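Putative PAS/PAC sensor protein (Nakamurella multipartita DSM 44233, PDB 6HMJ) is a flavin-binding blue light receptor of the light-oxygen-voltage type that probably mediates RNA binding and translational regulation. Local coordinates at residues A133-E138 against K171-A176; Q141-V146 against V152-A157; K162-Q167 against L360-S365. All coordinates share one frame; numbering follows the deposited sequence.

Interaction 1 (A133-E138 against K171-A176); sequences AATRSE and KLRDLA
Two helices cross at a steep angle and come close at two pairs of residues: Thr135 CA lies 6.3 Å from Arg173 CA and, one turn on, Glu138 CA lies 6.3 Å from Ala176 CA. The contact is small, and no hydrogen bond crosses it. Its main touch is aliphatic: the methyl CG2 of Thr135 meets Arg173 CB at 3.5 Å and Arg173 CD at 3.8 Å. Thr135 directs this methyl across because CG2 is anti to the backbone N, while OG1 is turned beside that N. Arg173 offers the carbon part of its chain. Its CG lies between the backbone N and the carbonyl carbon (chi1 62°), and the chain then runs extended to NE, carrying the guanidinium away from the other helix. One face of that guanidinium has Lys171 CB above it, toward the rim. One turn further, the methyl CB of Ala176 rests 4.1 Å from the backbone oxygen of Glu138, so a small side chain meets bare backbone. Both segments belong to the ANTAR region. Ala176 also packs on Ile139 and Ala142 of helix 114-149, and the neighbouring Leu172 reaches Ile139 as well as Phe158 and Leu161 of helix 154-167. Helix 114-149 also meets the second subunit, where Arg136 packs on Ala133 of that chain.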
# COMPACT_ATOMS: atom_id res chain seq x y z
N ALA A 133 11.29 10.01 2.83
CA ALA A 133 10.24 9.49 3.70
C ALA A 133 8.98 9.18 2.91
O ALA A 133 8.25 8.24 3.25
CB ALA A 133 9.94 10.48 4.82
N ALA A 134 8.70 9.96 1.87
CA ALA A 134 7.53 9.70 1.04
C ALA A 134 7.73 8.42 0.23
O ALA A 134 6.86 7.55 0.20
CB ALA A 134 7.27 10.89 0.11
N THR A 135 8.88 8.31 -0.44
CA THR A 135 9.16 7.12 -1.24
C THR A 135 9.23 5.86 -0.38
O THR A 135 8.95 4.76 -0.87
CB THR A 135 10.48 7.31 -2.00
OG1 THR A 135 10.30 8.27 -3.04
CG2 THR A 135 10.96 5.99 -2.59
N ARG A 136 9.60 5.99 0.89
CA ARG A 136 9.66 4.81 1.75
C ARG A 136 8.25 4.37 2.15
O ARG A 136 7.98 3.17 2.28
CB ARG A 136 10.51 5.09 2.99
CG ARG A 136 10.68 3.87 3.91
CD ARG A 136 11.26 2.71 3.10
NE ARG A 136 11.85 1.63 3.88
CZ ARG A 136 13.15 1.48 4.13
NH1 ARG A 136 14.03 2.37 3.67
NH2 ARG A 136 13.58 0.45 4.83
N SER A 137 7.34 5.33 2.34
CA SER A 137 5.98 5.00 2.76
C SER A 137 5.22 4.27 1.66
O SER A 137 4.43 3.37 1.95
CB SER A 137 5.24 6.28 3.16
OG SER A 137 5.11 7.16 2.05
N GLU A 138 5.44 4.64 0.40
CA GLU A 138 4.74 3.96 -0.69
C GLU A 138 5.28 2.56 -0.90
O GLU A 138 4.51 1.62 -1.13
CB GLU A 138 4.85 4.78 -1.98
CG GLU A 138 3.90 5.96 -2.03
CD GLU A 138 3.85 6.60 -3.40
OE1 GLU A 138 4.92 6.72 -4.04
OE2 GLU A 138 2.75 6.97 -3.85
N LYS A 171 12.47 1.40 -11.59
CA LYS A 171 12.98 1.49 -10.24
C LYS A 171 11.89 1.10 -9.24
O LYS A 171 10.72 1.47 -9.40
CB LYS A 171 13.49 2.90 -9.93
CG LYS A 171 14.75 3.29 -10.68
CD LYS A 171 15.44 4.45 -9.98
CE LYS A 171 16.73 4.85 -10.67
NZ LYS A 171 17.42 5.97 -9.96
N LEU A 172 12.29 0.35 -8.22
CA LEU A 172 11.38 -0.16 -7.20
C LEU A 172 10.36 0.88 -6.75
O LEU A 172 9.18 0.55 -6.59
CB LEU A 172 12.19 -0.64 -5.99
CG LEU A 172 11.37 -1.08 -4.77
CD1 LEU A 172 10.41 -2.19 -5.16
CD2 LEU A 172 12.28 -1.53 -3.64
N ARG A 173 10.79 2.12 -6.55
CA ARG A 173 9.86 3.14 -6.07
C ARG A 173 8.83 3.48 -7.14
O ARG A 173 7.66 3.72 -6.82
CB ARG A 173 10.62 4.40 -5.64
CG ARG A 173 11.42 5.08 -6.74
CD ARG A 173 12.18 6.27 -6.19
NE ARG A 173 12.92 6.98 -7.23
CZ ARG A 173 14.17 6.70 -7.60
NH1 ARG A 173 14.84 5.72 -7.02
NH2 ARG A 173 14.74 7.42 -8.56
N ASP A 174 9.24 3.50 -8.41
CA ASP A 174 8.28 3.76 -9.48
C ASP A 174 7.29 2.62 -9.62
O ASP A 174 6.09 2.85 -9.81
CB ASP A 174 9.01 3.98 -10.80
CG ASP A 174 9.91 5.19 -10.77
OD1 ASP A 174 9.56 6.17 -10.08
OD2 ASP A 174 10.96 5.17 -11.45
N LEU A 175 7.77 1.38 -9.51
CA LEU A 175 6.86 0.23 -9.52
C LEU A 175 5.85 0.34 -8.38
O LEU A 175 4.64 0.16 -8.59
CB LEU A 175 7.66 -1.07 -9.39
CG LEU A 175 6.83 -2.35 -9.45
CD1 LEU A 175 6.56 -2.74 -10.90
CD2 LEU A 175 7.49 -3.49 -8.69
N ALA A 176 6.33 0.63 -7.17
CA ALA A 176 5.44 0.72 -6.02
C ALA A 176 4.32 1.73 -6.26
O ALA A 176 3.15 1.44 -6.02
CB ALA A 176 6.24 1.10 -4.77

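Interaction 2 (Q141-V146 against V152-A157)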
# COMPACT_ATOMS: atom_id res chain seq x y z
N GLN A 141 3.80 0.56 1.82
CA GLN A 141 2.40 0.25 1.53
C GLN A 141 2.29 -0.85 0.48
O GLN A 141 1.53 -1.81 0.64
CB GLN A 141 1.66 1.51 1.07
CG GLN A 141 0.18 1.29 0.80
CD GLN A 141 -0.54 2.58 0.45
OE1 GLN A 141 0.03 3.66 0.56
NE2 GLN A 141 -1.79 2.46 0.04
N ALA A 142 3.05 -0.73 -0.61
CA ALA A 142 3.03 -1.75 -1.64
C ALA A 142 3.54 -3.08 -1.10
O ALA A 142 3.02 -4.14 -1.45
CB ALA A 142 3.86 -1.31 -2.85
N LYS A 143 4.57 -3.04 -0.25
CA LYS A 143 5.06 -4.27 0.36
C LYS A 143 3.94 -4.96 1.13
O LYS A 143 3.76 -6.18 1.04
CB LYS A 143 6.22 -3.99 1.31
CG LYS A 143 6.90 -5.25 1.84
CD LYS A 143 7.85 -4.99 3.01
CE LYS A 143 8.96 -4.00 2.70
NZ LYS A 143 9.86 -3.87 3.89
N GLY A 144 3.15 -4.19 1.89
CA GLY A 144 2.06 -4.77 2.65
C GLY A 144 0.94 -5.28 1.76
O GLY A 144 0.35 -6.33 2.04
N ILE A 145 0.62 -4.55 0.70
CA ILE A 145 -0.41 -4.99 -0.23
C ILE A 145 -0.05 -6.36 -0.81
O ILE A 145 -0.88 -7.27 -0.87
CB ILE A 145 -0.62 -3.95 -1.35
CG1 ILE A 145 -1.31 -2.70 -0.78
CG2 ILE A 145 -1.43 -4.54 -2.48
CD1 ILE A 145 -1.39 -1.55 -1.76
N VAL A 146 1.20 -6.51 -1.24
CA VAL A 146 1.64 -7.79 -1.79
C VAL A 146 1.62 -8.87 -0.72
O VAL A 146 1.24 -10.02 -0.99
CB VAL A 146 3.04 -7.64 -2.42
CG1 VAL A 146 3.64 -9.00 -2.73
CG2 VAL A 146 2.96 -6.79 -3.69
N VAL A 152 1.99 -13.80 1.51
CA VAL A 152 3.41 -14.09 1.61
C VAL A 152 4.01 -13.16 2.66
O VAL A 152 3.43 -12.12 2.99
CB VAL A 152 4.15 -13.93 0.26
CG1 VAL A 152 3.57 -14.89 -0.77
CG2 VAL A 152 4.06 -12.50 -0.24
N ASP A 153 5.18 -13.53 3.16
CA ASP A 153 5.83 -12.73 4.20
C ASP A 153 6.47 -11.48 3.58
O ASP A 153 6.42 -11.26 2.37
CB ASP A 153 6.85 -13.58 4.96
CG ASP A 153 8.03 -13.99 4.12
OD1 ASP A 153 8.39 -13.28 3.16
OD2 ASP A 153 8.62 -15.05 4.43
N ALA A 154 7.08 -10.66 4.43
CA ALA A 154 7.57 -9.36 3.98
C ALA A 154 8.77 -9.50 3.05
O ALA A 154 8.87 -8.77 2.06
CB ALA A 154 7.93 -8.49 5.18
N ASP A 155 9.69 -10.41 3.35
CA ASP A 155 10.84 -10.62 2.47
C ASP A 155 10.39 -11.10 1.10
O ASP A 155 10.84 -10.58 0.07
CB ASP A 155 11.81 -11.62 3.10
CG ASP A 155 12.53 -11.04 4.31
OD1 ASP A 155 13.09 -9.92 4.20
OD2 ASP A 155 12.53 -11.70 5.37
N GLN A 156 9.49 -12.09 1.06
CA GLN A 156 8.96 -12.56 -0.21
C GLN A 156 8.24 -11.44 -0.95
O GLN A 156 8.44 -11.24 -2.16
CB GLN A 156 8.01 -13.74 0.02
CG GLN A 156 8.69 -14.96 0.62
CD GLN A 156 7.71 -16.05 1.00
OE1 GLN A 156 6.62 -15.77 1.51
NE2 GLN A 156 8.08 -17.30 0.75
N ALA A 157 7.39 -10.69 -0.24
CA ALA A 157 6.69 -9.58 -0.86
C ALA A 157 7.68 -8.57 -1.43
O ALA A 157 7.52 -8.09 -2.56
CB ALA A 157 5.77 -8.91 0.15
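Gln156 N donates to Asp153 OD1 at 2.7 Å, a nearly straight bond of 168° that caps the start of helix 154-167. The return bond, Asp153 N to Gln156 OE1, is 3.1 Å long and lies in the carbonyl plane of the amide, on a lone pair. Together they form a capping box, with Asp153 as N-cap. The box ties each side chain to the other residue's backbone and fixes the first turn of this ANTAR helix just after the chain has left helix 114-149. The contact between the two helices is apolar and largely buried. Ala157 sits at its centre, where the CA atoms of Val146 and Ala157 come within 5.4 Å. Its CB touches the backbone oxygen of Lys143 and the methyl CG1 of Val146, the latter at 3.6 Å. Val146 turns CG1 anti to its backbone N (chi1 167°), which brings this branch over both CA and CB of Ala157. At the loop end, Val152 CG2 lies 3.8 Å from the backbone oxygen of Val146. On the other flank, Lys143 works through its aliphatic chain. Its CG and CD pass beside the backbone oxygen of Ala154, and the chain bends at chi3 (-57°) beyond this point. NZ and Asp155 OD1 carry opposite charges but stay apart, so no salt bridge forms. Met179 of helix 172-185 packs against Val146, and Leu360 of helix 351-372 against Val152. Gln141 of the second subunit packs on both Lys143 and Ala154. Between those last two residues, Lys143 CD stands 4.1 Å from Ala154 CB.

Interaction 3 (K162-Q167 against L360-S365)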
# COMPACT_ATOMS: atom_id res chain seq x y z
N LYS A 162 10.94 -6.35 -6.06
CA LYS A 162 12.21 -6.20 -6.77
C LYS A 162 12.18 -6.96 -8.10
O LYS A 162 12.66 -6.45 -9.12
CB LYS A 162 13.36 -6.71 -5.90
CG LYS A 162 13.61 -5.87 -4.65
CD LYS A 162 14.97 -6.17 -4.03
CE LYS A 162 14.99 -7.51 -3.32
NZ LYS A 162 16.29 -7.75 -2.63
N TRP A 163 11.62 -8.17 -8.09
CA TRP A 163 11.52 -8.95 -9.32
C TRP A 163 10.72 -8.21 -10.38
O TRP A 163 11.16 -8.07 -11.53
CB TRP A 163 10.89 -10.31 -9.01
CG TRP A 163 10.55 -11.11 -10.23
CD1 TRP A 163 9.30 -11.46 -10.66
CD2 TRP A 163 11.47 -11.66 -11.18
NE1 TRP A 163 9.38 -12.19 -11.82
CE2 TRP A 163 10.70 -12.33 -12.16
CE3 TRP A 163 12.86 -11.65 -11.30
CZ2 TRP A 163 11.29 -12.99 -13.24
CZ3 TRP A 163 13.44 -12.31 -12.37
CH2 TRP A 163 12.65 -12.96 -13.33
N HIS A 164 9.53 -7.72 -10.01
CA HIS A 164 8.67 -7.05 -10.98
C HIS A 164 9.23 -5.70 -11.39
O HIS A 164 8.97 -5.23 -12.50
CB HIS A 164 7.27 -6.90 -10.41
CG HIS A 164 6.56 -8.21 -10.22
ND1 HIS A 164 6.57 -9.20 -11.17
CD2 HIS A 164 5.82 -8.68 -9.19
CE1 HIS A 164 5.87 -10.24 -10.74
NE2 HIS A 164 5.41 -9.95 -9.54
N SER A 165 10.01 -5.05 -10.51
CA SER A 165 10.73 -3.85 -10.91
C SER A 165 11.76 -4.18 -11.99
O SER A 165 11.89 -3.46 -12.98
CB SER A 165 11.41 -3.22 -9.70
OG SER A 165 10.46 -2.87 -8.72
N SER A 166 12.48 -5.29 -11.81
CA SER A 166 13.44 -5.73 -12.82
C SER A 166 12.75 -6.07 -14.13
O SER A 166 13.16 -5.60 -15.20
CB SER A 166 14.21 -6.94 -12.29
OG SER A 166 15.27 -7.29 -13.15
N GLN A 167 11.69 -6.88 -14.07
CA GLN A 167 11.06 -7.36 -15.30
C GLN A 167 10.45 -6.22 -16.11
O GLN A 167 10.43 -6.28 -17.34
CB GLN A 167 9.98 -8.40 -14.97
CG GLN A 167 10.52 -9.69 -14.36
CD GLN A 167 11.62 -10.31 -15.21
OE1 GLN A 167 12.80 -9.98 -15.05
NE2 GLN A 167 11.24 -11.21 -16.11
N LEU A 360 4.69 -17.37 -6.09
CA LEU A 360 5.58 -18.23 -5.33
C LEU A 360 6.55 -18.96 -6.24
O LEU A 360 7.70 -19.20 -5.87
CB LEU A 360 4.77 -19.22 -4.50
CG LEU A 360 3.97 -18.66 -3.32
CD1 LEU A 360 3.19 -19.77 -2.62
CD2 LEU A 360 4.87 -17.96 -2.32
N GLU A 361 6.09 -19.33 -7.44
CA GLU A 361 6.95 -20.02 -8.40
C GLU A 361 8.09 -19.12 -8.87
O GLU A 361 9.21 -19.59 -9.09
CB GLU A 361 6.12 -20.50 -9.58
CG GLU A 361 6.77 -21.53 -10.50
CD GLU A 361 7.54 -22.60 -9.77
OE1 GLU A 361 7.14 -22.98 -8.65
OE2 GLU A 361 8.57 -23.07 -10.31
N GLN A 362 7.83 -17.82 -9.01
CA GLN A 362 8.88 -16.91 -9.44
C GLN A 362 9.96 -16.77 -8.37
O GLN A 362 11.15 -16.70 -8.69
CB GLN A 362 8.27 -15.54 -9.78
CG GLN A 362 8.18 -15.28 -11.28
CD GLN A 362 7.00 -14.42 -11.66
OE1 GLN A 362 7.15 -13.24 -11.99
NE2 GLN A 362 5.80 -15.00 -11.61
N LEU A 363 9.56 -16.72 -7.09
CA LEU A 363 10.55 -16.65 -6.02
C LEU A 363 11.35 -17.94 -5.92
O LEU A 363 12.57 -17.90 -5.71
CB LEU A 363 9.86 -16.33 -4.70
CG LEU A 363 9.09 -15.01 -4.63
CD1 LEU A 363 8.36 -14.90 -3.31
CD2 LEU A 363 10.02 -13.83 -4.83
N ALA A 364 10.69 -19.09 -6.05
CA ALA A 364 11.40 -20.36 -5.97
C ALA A 364 12.36 -20.53 -7.14
O ALA A 364 13.45 -21.09 -6.98
CB ALA A 364 10.41 -21.51 -5.92
N SER A 365 11.98 -20.05 -8.32
CA SER A 365 12.88 -20.09 -9.46
C SER A 365 14.12 -19.23 -9.21
O SER A 365 15.23 -19.60 -9.60
CB SER A 365 12.15 -19.62 -10.72
OG SER A 365 13.05 -19.46 -11.80
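The C-terminal helix 351-372, which comes after strand 340-346, docks here on helix 154-167 of the ANTAR region. Trp163 and Gln362 carry the contact. Trp163 NE1 donates to Gln362 OE1, modelled at 2.5 Å with an N-H...O angle of 137°. The bond is bent, and its exact length is doubtful at this resolution. OE1 lies at the edge of the indole, near the ring plane, while the amide plane is turned 74° against the ring. Trp163 holds CG anti to its backbone N (chi1 171°), which puts the NE1 edge of the indole beside the Gln362 amide. Gln362 CG stands off the indole plane, 3.4 Å from Trp163 NE1. Gln167 CG covers one face of the indole near its rim. His164 CE1 lies 3.5 Å from Gln362 OE1, but its NE2 is hydrogen-bonded to Gln359 OE1, one turn before Gln362 on helix 351-372. A phenylalanine in place of Trp163 would probably leave Gln362 OE1 without its N-H partner and the amide less firmly placed. Gln362 NE2 is bonded to the backbone oxygen of Gln358, which helps set the amide. The link thus rests on a neutral donor and a neutral acceptor, with no ion pair.

The three contacts lie in one cluster of helices: 114-149, 154-167, 172-185 and 351-372. Interactions 1 and 2 share helix 114-149, and interactions 2 and 3 share helix 154-167. Along the chain, interaction 2 falls wholly between the two segments of interaction 1, while interaction 3 crosses interaction 1 by bringing back a far C-terminal helix. Centres lie about 13 Å apart for 1 and 2 and for 2 and 3, and about 18 Å for 1 and 3. Ala176 meets Ala142 between interactions 1 and 2, and Leu363 meets Gln156 between 2 and 3. Interactions 1 and 2 also border the second subunit. The ANTAR helices thus join the subunit contact to the C-terminal helix 351-372.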